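Local atomic coordinates of pyocin S5 (Pseudomonas aeruginosa PAO1, PDB entry 6THK), a protein that probably kills susceptible bacteria as a channel-forming bacteriocin of the colicin family, depolarising the cytoplasmic membrane and so dissipating cellular energy. Residues 48-54 with 133-137; 323-327 with 405-410. The protein carries 1 engineered substitution. All coordinates share one frame. Residues are numbered along the deposited sequence.

Overall arrangement
Pyocin S5 is an elongated, largely helical toxin, and the two contacts illustrate how steeply crossing helices can be packed with no hydrogen bonds between the paired segments. They lie on opposite sides of the chain's centre, about 136 Å apart between their centres, and have no helix in common. Interaction 1 sets the short helix 133-145 against the start of helix 42-87 at the N-terminal end of the molecule; interaction 2 sets helix 396-409 across the long helix 272-338 within the colicin pore-forming region. Both are partly buried. Interaction 1 relies on aliphatic and tyrosine side chains at a wider spacing, whereas interaction 2 draws the helices closer through alanine and glycine and adds a cation-pi contact.

Interaction 1 of 2, residues 48-54 with 133-137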
ATOM      1  N   TYR A  48      45.537  40.843  74.479  1.00 55.16           N
ATOM      2  CA  TYR A  48      44.581  41.346  73.485  1.00 54.62           C
ATOM      3  C   TYR A  48      44.587  40.451  72.233  1.00 56.15           C
ATOM      4  O   TYR A  48      43.522  39.991  71.831  1.00 54.32           O
ATOM      5  CB  TYR A  48      44.841  42.827  73.117  1.00 56.16           C
ATOM      6  CG  TYR A  48      43.928  43.332  72.008  1.00 58.70           C
ATOM      7  CD1 TYR A  48      44.268  43.167  70.663  1.00 59.47           C
ATOM      8  CD2 TYR A  48      42.707  43.932  72.303  1.00 59.76           C
ATOM      9  CE1 TYR A  48      43.414  43.586  69.645  1.00 57.84           C
ATOM     10  CE2 TYR A  48      41.835  44.334  71.291  1.00 60.82           C
ATOM     11  CZ  TYR A  48      42.198  44.169  69.964  1.00 66.92           C
ATOM     12  OH  TYR A  48      41.354  44.622  68.977  1.00 69.23           O
ATOM     13  N   LEU A  49      45.784  40.182  71.651  1.00 52.27           N
ATOM     14  CA  LEU A  49      45.929  39.336  70.460  1.00 51.67           C
ATOM     15  C   LEU A  49      45.346  37.933  70.688  1.00 57.26           C
ATOM     16  O   LEU A  49      44.664  37.415  69.801  1.00 58.52           O
ATOM     17  CB  LEU A  49      47.402  39.227  70.001  1.00 51.01           C
ATOM     18  CG  LEU A  49      48.105  40.485  69.464  1.00 54.08           C
ATOM     19  CD1 LEU A  49      49.557  40.197  69.137  1.00 53.29           C
ATOM     20  CD2 LEU A  49      47.414  41.043  68.250  1.00 54.99           C
ATOM     21  N   GLN A  50      45.606  37.321  71.867  1.00 52.22           N
ATOM     22  CA  GLN A  50      45.085  35.988  72.191  1.00 51.36           C
ATOM     23  C   GLN A  50      43.574  35.986  72.334  1.00 56.34           C
ATOM     24  O   GLN A  50      42.915  35.193  71.680  1.00 55.17           O
ATOM     25  CB  GLN A  50      45.721  35.409  73.459  1.00 51.75           C
ATOM     26  CG  GLN A  50      47.100  34.810  73.240  1.00 51.83           C
ATOM     27  CD  GLN A  50      47.605  34.139  74.486  1.00 65.04           C
ATOM     28  OE1 GLN A  50      47.540  34.683  75.586  1.00 63.02           O
ATOM     29  NE2 GLN A  50      48.142  32.948  74.340  1.00 59.11           N
ATOM     30  N   LYS A  51      43.027  36.879  73.172  1.00 54.09           N
ATOM     31  CA  LYS A  51      41.594  36.964  73.447  1.00 54.35           C
ATOM     32  C   LYS A  51      40.732  37.358  72.249  1.00 58.59           C
ATOM     33  O   LYS A  51      39.657  36.790  72.076  1.00 58.73           O
ATOM     34  CB  LYS A  51      41.343  37.933  74.624  1.00 56.99           C
ATOM     35  CG  LYS A  51      39.907  37.951  75.159  1.00 69.72           C
ATOM     36  CD  LYS A  51      39.622  39.147  76.075  1.00 80.96           C
ATOM     37  CE  LYS A  51      39.155  40.395  75.351  1.00 96.32           C
ATOM     38  NZ  LYS A  51      37.754  40.277  74.860  1.00107.55           N
ATOM     39  N   ASN A  52      41.165  38.368  71.475  1.00 54.33           N
ATOM     40  CA  ASN A  52      40.385  38.984  70.407  1.00 54.16           C
ATOM     41  C   ASN A  52      40.648  38.458  69.006  1.00 57.83           C
ATOM     42  O   ASN A  52      39.771  38.582  68.150  1.00 56.31           O
ATOM     43  CB  ASN A  52      40.571  40.506  70.437  1.00 57.49           C
ATOM     44  CG  ASN A  52      40.181  41.128  71.760  1.00 88.72           C
ATOM     45  OD1 ASN A  52      39.015  41.450  72.002  1.00 87.44           O
ATOM     46  ND2 ASN A  52      41.137  41.256  72.669  1.00 79.78           N
ATOM     47  N   ILE A  53      41.843  37.904  68.758  1.00 54.58           N
ATOM     48  CA  ILE A  53      42.194  37.400  67.446  1.00 54.21           C
ATOM     49  C   ILE A  53      42.445  35.870  67.466  1.00 59.69           C
ATOM     50  O   ILE A  53      41.666  35.159  66.844  1.00 61.27           O
ATOM     51  CB  ILE A  53      43.349  38.227  66.781  1.00 57.19           C
ATOM     52  CG1 ILE A  53      42.866  39.632  66.342  1.00 56.98           C
ATOM     53  CG2 ILE A  53      43.925  37.514  65.563  1.00 58.78           C
ATOM     54  CD1 ILE A  53      43.198  40.771  67.240  1.00 61.33           C
ATOM     55  N   TYR A  54      43.486  35.360  68.143  1.00 55.64           N
ATOM     56  CA  TYR A  54      43.816  33.931  68.097  1.00 56.22           C
ATOM     57  C   TYR A  54      42.715  32.981  68.598  1.00 61.01           C
ATOM     58  O   TYR A  54      42.371  32.055  67.874  1.00 60.43           O
ATOM     59  CB  TYR A  54      45.143  33.612  68.805  1.00 57.91           C
ATOM     60  CG  TYR A  54      45.724  32.263  68.417  1.00 61.28           C
ATOM     61  CD1 TYR A  54      45.341  31.095  69.077  1.00 63.56           C
ATOM     62  CD2 TYR A  54      46.661  32.154  67.389  1.00 62.05           C
ATOM     63  CE1 TYR A  54      45.858  29.851  68.711  1.00 63.99           C
ATOM     64  CE2 TYR A  54      47.212  30.919  67.038  1.00 62.72           C
ATOM     65  CZ  TYR A  54      46.812  29.772  67.708  1.00 69.09           C
ATOM     66  OH  TYR A  54      47.348  28.551  67.371  1.00 69.37           O
ATOM     67  N   SER A 133      48.521  35.597  64.825  1.00 52.39           N
ATOM     68  CA  SER A 133      47.530  36.528  65.381  1.00 51.76           C
ATOM     69  C   SER A 133      47.903  38.000  65.122  1.00 54.17           C
ATOM     70  O   SER A 133      47.008  38.836  65.014  1.00 54.45           O
ATOM     71  CB  SER A 133      47.296  36.264  66.867  1.00 56.37           C
ATOM     72  OG  SER A 133      48.497  36.017  67.580  1.00 67.02           O
ATOM     73  N   LEU A 134      49.215  38.297  64.958  1.00 48.82           N
ATOM     74  CA  LEU A 134      49.712  39.645  64.670  1.00 48.22           C
ATOM     75  C   LEU A 134      49.485  39.987  63.207  1.00 51.27           C
ATOM     76  O   LEU A 134      49.115  41.121  62.905  1.00 51.88           O
ATOM     77  CB  LEU A 134      51.201  39.812  65.069  1.00 48.17           C
ATOM     78  CG  LEU A 134      51.841  41.186  64.821  1.00 52.67           C
ATOM     79  CD1 LEU A 134      51.278  42.257  65.760  1.00 52.81           C
ATOM     80  CD2 LEU A 134      53.346  41.114  64.915  1.00 54.10           C
ATOM     81  N   SER A 135      49.695  39.016  62.303  1.00 47.23           N
ATOM     82  CA  SER A 135      49.457  39.189  60.872  1.00 47.11           C
ATOM     83  C   SER A 135      47.987  39.584  60.667  1.00 51.19           C
ATOM     84  O   SER A 135      47.725  40.613  60.053  1.00 51.18           O
ATOM     85  CB  SER A 135      49.791  37.904  60.115  1.00 51.13           C
ATOM     86  OG  SER A 135      49.334  37.954  58.773  1.00 59.62           O
ATOM     87  N   ILE A 136      47.049  38.830  61.282  1.00 47.68           N
ATOM     88  CA  ILE A 136      45.614  39.093  61.212  1.00 47.65           C
ATOM     89  C   ILE A 136      45.296  40.478  61.767  1.00 53.97           C
ATOM     90  O   ILE A 136      44.557  41.236  61.134  1.00 54.26           O
ATOM     91  CB  ILE A 136      44.780  37.959  61.878  1.00 50.48           C
ATOM     92  CG1 ILE A 136      44.989  36.610  61.137  1.00 50.81           C
ATOM     93  CG2 ILE A 136      43.300  38.336  61.899  1.00 50.94           C
ATOM     94  CD1 ILE A 136      44.493  35.366  61.833  1.00 54.44           C
ATOM     95  N   TYR A 137      45.887  40.821  62.920  1.00 51.92           N
ATOM     96  CA  TYR A 137      45.686  42.118  63.555  1.00 51.70           C
ATOM     97  C   TYR A 137      46.075  43.290  62.652  1.00 54.08           C
ATOM     98  O   TYR A 137      45.314  44.254  62.554  1.00 53.66           O
ATOM     99  CB  TYR A 137      46.442  42.181  64.884  1.00 53.66           C
ATOM    100  CG  TYR A 137      46.432  43.547  65.536  1.00 57.04           C
ATOM    101  CD1 TYR A 137      45.310  44.008  66.220  1.00 59.60           C
ATOM    102  CD2 TYR A 137      47.551  44.377  65.482  1.00 57.98           C
ATOM    103  CE1 TYR A 137      45.301  45.261  66.840  1.00 60.90           C
ATOM    104  CE2 TYR A 137      47.547  45.638  66.079  1.00 58.99           C
ATOM    105  CZ  TYR A 137      46.422  46.074  66.761  1.00 67.65           C
ATOM    106  OH  TYR A 137      46.422  47.301  67.375  1.00 70.76           O
TER
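Apolar side-chain packing between two steeply crossed helices defines this contact, which sits far out at the N-terminal end of the rod, where the first turn of helix 133-145 meets helix 42-87. The axes of the two short segments approach to 9.4 Å, with their N-to-C directions 67° apart, and the backbones come nearest at Tyr-54 and Ser-133 (CA to CA 5.3 Å). Small Ser-133 admits Ile-53, whose CG2 lies 3.4 Å from Ser-133 O and 3.8 Å from Ile-136 CG2. One turn earlier, Leu-49 CD2 rests 3.7 Å from Tyr-137 CB, while Ile-53 CD1 is 4.0 Å from Tyr-137 CD1, so both pack against one tyrosine. Tyr-48 extends the patch, its CE1 3.8 Å from Tyr-137 CE1, and its OH is hydrogen-bonded to Gln-158 NE2 on helix 157-212. Helix 42-87 widens locally: Tyr-54 N, like Ile-53 N, bonds to Leu-49 O (2.9 Å from Tyr-54 N), a pi-type turn. Ile-136 also lies near the zinc ligands Asp-127 and Glu-129, about 8 Å away between side chains. This is steeply crossed helix-helix packing in an all-alpha region, with serine at the closest backbone approach.

Interaction 2 of 2, residues 323-327 with 405-410; sequences AIKFT and KFSKGF
Two helical segments cross nearly at right angles: the axis of 323-327, within the long helix 272-338, passes 8.0 Å from that of 405-409 at a signed angle of -105°. Both have alpha-helical backbones (phi -51° to -74°, psi -39° to -51°); Phe-410 follows at -84°/-7°. The CA atoms pair as Ala-323 with Lys-405 (4.8 Å), Ile-324 with Gly-409 (4.6 Å) and Thr-327 with Phe-406 (6.0 Å). Small residues permit this approach. Ala-323 CB sits 3.4 Å from Lys-405 O and 3.6 Å from Lys-408 CB, while Gly-409 CA lies 4.2 Å from both Ile-324 CG1 and Thr-327 OG1; a CB on Gly-409 would clash with that hydroxyl. Thr-327, chi1 m, turns OG1 back to donate a hydrogen bond to Ala-323 O (2.9 Å). This close helix crossing belongs to the all-helical colicin pore-forming domain, where the side chains of Phe-406 and Phe-410 also touch helix 451-464. The aromatic contacts centre on Phe-326, chi1 t. Lys-405, with chi angles m, t, m, t, lays its chain over one ring face: CD stands 3.7 Å from the Phe-326 centroid (CH-pi), and NZ 3.9 Å from that centroid (off-centre cation-pi). Phe-406, chi1 m, meets Phe-326 obliquely, centroids 5.0 Å apart and planes at 50°, with Phe-406 CZ 3.5 Å from Phe-326 CE2. Thr-327 CG2 touches CE1 of Phe-410, chi1 m, at 3.9 Å.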
ATOM      1  N   ALA A 323     -19.367 -10.963 -37.382  1.00 47.14           N
ATOM      2  CA  ALA A 323     -20.049 -12.213 -37.711  1.00 45.30           C
ATOM      3  C   ALA A 323     -21.473 -11.896 -38.168  1.00 48.71           C
ATOM      4  O   ALA A 323     -21.977 -12.531 -39.099  1.00 46.33           O
ATOM      5  CB  ALA A 323     -20.082 -13.122 -36.497  1.00 45.24           C
ATOM      6  N   ILE A 324     -22.120 -10.910 -37.506  1.00 47.29           N
ATOM      7  CA  ILE A 324     -23.469 -10.436 -37.831  1.00 47.40           C
ATOM      8  C   ILE A 324     -23.437  -9.744 -39.211  1.00 52.55           C
ATOM      9  O   ILE A 324     -24.305  -9.990 -40.047  1.00 53.56           O
ATOM     10  CB  ILE A 324     -24.034  -9.558 -36.681  1.00 50.10           C
ATOM     11  CG1 ILE A 324     -24.248 -10.420 -35.408  1.00 50.22           C
ATOM     12  CG2 ILE A 324     -25.338  -8.848 -37.087  1.00 50.25           C
ATOM     13  CD1 ILE A 324     -24.531  -9.655 -34.113  1.00 51.54           C
ATOM     14  N   LYS A 325     -22.404  -8.932 -39.455  1.00 48.40           N
ATOM     15  CA  LYS A 325     -22.162  -8.234 -40.724  1.00 48.12           C
ATOM     16  C   LYS A 325     -21.983  -9.261 -41.865  1.00 52.39           C
ATOM     17  O   LYS A 325     -22.571  -9.096 -42.933  1.00 53.63           O
ATOM     18  CB  LYS A 325     -20.890  -7.394 -40.570  1.00 50.37           C
ATOM     19  CG  LYS A 325     -20.616  -6.346 -41.633  1.00 66.95           C
ATOM     20  CD  LYS A 325     -19.185  -5.769 -41.465  1.00 82.05           C
ATOM     21  CE  LYS A 325     -18.906  -5.093 -40.124  1.00 91.46           C
ATOM     22  NZ  LYS A 325     -17.453  -4.866 -39.898  1.00 97.88           N
ATOM     23  N   PHE A 326     -21.190 -10.325 -41.616  1.00 46.32           N
ATOM     24  CA  PHE A 326     -20.892 -11.420 -42.543  1.00 45.07           C
ATOM     25  C   PHE A 326     -22.163 -12.180 -42.928  1.00 48.66           C
ATOM     26  O   PHE A 326     -22.323 -12.521 -44.094  1.00 48.82           O
ATOM     27  CB  PHE A 326     -19.875 -12.374 -41.896  1.00 46.04           C
ATOM     28  CG  PHE A 326     -19.466 -13.558 -42.732  1.00 46.54           C
ATOM     29  CD1 PHE A 326     -18.453 -13.444 -43.679  1.00 48.96           C
ATOM     30  CD2 PHE A 326     -20.050 -14.803 -42.536  1.00 47.01           C
ATOM     31  CE1 PHE A 326     -18.049 -14.551 -44.428  1.00 48.78           C
ATOM     32  CE2 PHE A 326     -19.648 -15.904 -43.289  1.00 49.12           C
ATOM     33  CZ  PHE A 326     -18.652 -15.768 -44.231  1.00 47.22           C
ATOM     34  N   THR A 327     -23.046 -12.465 -41.943  1.00 45.61           N
ATOM     35  CA  THR A 327     -24.321 -13.134 -42.184  1.00 45.50           C
ATOM     36  C   THR A 327     -25.197 -12.221 -43.069  1.00 50.75           C
ATOM     37  O   THR A 327     -25.710 -12.700 -44.071  1.00 49.73           O
ATOM     38  CB  THR A 327     -24.986 -13.564 -40.878  1.00 49.43           C
ATOM     39  OG1 THR A 327     -24.055 -14.327 -40.115  1.00 47.94           O
ATOM     40  CG2 THR A 327     -26.231 -14.408 -41.119  1.00 50.12           C
ATOM     41  N   LYS A 405     -18.309 -18.142 -38.162  1.00 49.89           N
ATOM     42  CA  LYS A 405     -18.929 -16.827 -38.337  1.00 48.30           C
ATOM     43  C   LYS A 405     -20.467 -16.930 -38.348  1.00 49.74           C
ATOM     44  O   LYS A 405     -21.125 -16.181 -37.625  1.00 49.86           O
ATOM     45  CB  LYS A 405     -18.413 -16.153 -39.616  1.00 49.88           C
ATOM     46  CG  LYS A 405     -17.169 -15.294 -39.390  1.00 49.26           C
ATOM     47  CD  LYS A 405     -16.603 -14.722 -40.684  1.00 54.08           C
ATOM     48  CE  LYS A 405     -15.724 -15.713 -41.418  1.00 66.23           C
ATOM     49  NZ  LYS A 405     -15.276 -15.218 -42.748  1.00 76.78           N
ATOM     50  N   PHE A 406     -21.042 -17.864 -39.133  1.00 44.36           N
ATOM     51  CA  PHE A 406     -22.507 -18.038 -39.178  1.00 42.75           C
ATOM     52  C   PHE A 406     -23.044 -18.459 -37.815  1.00 47.53           C
ATOM     53  O   PHE A 406     -24.055 -17.908 -37.372  1.00 47.96           O
ATOM     54  CB  PHE A 406     -22.956 -19.020 -40.283  1.00 43.32           C
ATOM     55  CG  PHE A 406     -22.811 -18.507 -41.703  1.00 43.42           C
ATOM     56  CD1 PHE A 406     -23.430 -17.324 -42.102  1.00 44.61           C
ATOM     57  CD2 PHE A 406     -22.099 -19.234 -42.653  1.00 43.84           C
ATOM     58  CE1 PHE A 406     -23.277 -16.844 -43.408  1.00 44.86           C
ATOM     59  CE2 PHE A 406     -21.953 -18.755 -43.962  1.00 45.69           C
ATOM     60  CZ  PHE A 406     -22.556 -17.574 -44.333  1.00 43.45           C
ATOM     61  N   SER A 407     -22.331 -19.383 -37.129  1.00 43.99           N
ATOM     62  CA  SER A 407     -22.697 -19.860 -35.792  1.00 45.03           C
ATOM     63  C   SER A 407     -22.706 -18.721 -34.765  1.00 50.16           C
ATOM     64  O   SER A 407     -23.619 -18.649 -33.936  1.00 50.13           O
ATOM     65  CB  SER A 407     -21.779 -20.988 -35.333  1.00 48.82           C
ATOM     66  OG  SER A 407     -21.960 -22.143 -36.138  1.00 57.96           O
ATOM     67  N   LYS A 408     -21.702 -17.830 -34.833  1.00 46.50           N
ATOM     68  CA  LYS A 408     -21.616 -16.663 -33.963  1.00 46.90           C
ATOM     69  C   LYS A 408     -22.821 -15.735 -34.239  1.00 52.47           C
ATOM     70  O   LYS A 408     -23.563 -15.432 -33.315  1.00 51.55           O
ATOM     71  CB  LYS A 408     -20.293 -15.936 -34.191  1.00 50.42           C
ATOM     72  CG  LYS A 408     -19.187 -16.367 -33.233  1.00 70.29           C
ATOM     73  CD  LYS A 408     -17.935 -15.498 -33.362  1.00 78.05           C
ATOM     74  CE  LYS A 408     -16.802 -16.013 -32.511  1.00 87.13           C
ATOM     75  NZ  LYS A 408     -15.556 -15.229 -32.715  1.00 96.96           N
ATOM     76  N   GLY A 409     -23.055 -15.400 -35.514  1.00 50.42           N
ATOM     77  CA  GLY A 409     -24.167 -14.568 -35.965  1.00 50.52           C
ATOM     78  C   GLY A 409     -25.524 -15.028 -35.459  1.00 55.01           C
ATOM     79  O   GLY A 409     -26.335 -14.198 -35.026  1.00 55.15           O
ATOM     80  N   PHE A 410     -25.762 -16.366 -35.479  1.00 49.66           N
ATOM     81  CA  PHE A 410     -26.987 -17.017 -34.999  1.00 48.20           C
ATOM     82  C   PHE A 410     -26.973 -17.264 -33.484  1.00 51.03           C
ATOM     83  O   PHE A 410     -27.983 -17.679 -32.919  1.00 51.06           O
ATOM     84  CB  PHE A 410     -27.235 -18.343 -35.754  1.00 49.76           C
ATOM     85  CG  PHE A 410     -27.389 -18.242 -37.255  1.00 50.14           C
ATOM     86  CD1 PHE A 410     -28.100 -17.189 -37.834  1.00 51.13           C
ATOM     87  CD2 PHE A 410     -26.892 -19.241 -38.089  1.00 50.91           C
ATOM     88  CE1 PHE A 410     -28.245 -17.101 -39.222  1.00 50.76           C
ATOM     89  CE2 PHE A 410     -27.052 -19.159 -39.477  1.00 52.38           C
ATOM     90  CZ  PHE A 410     -27.731 -18.093 -40.031  1.00 49.90           C
TER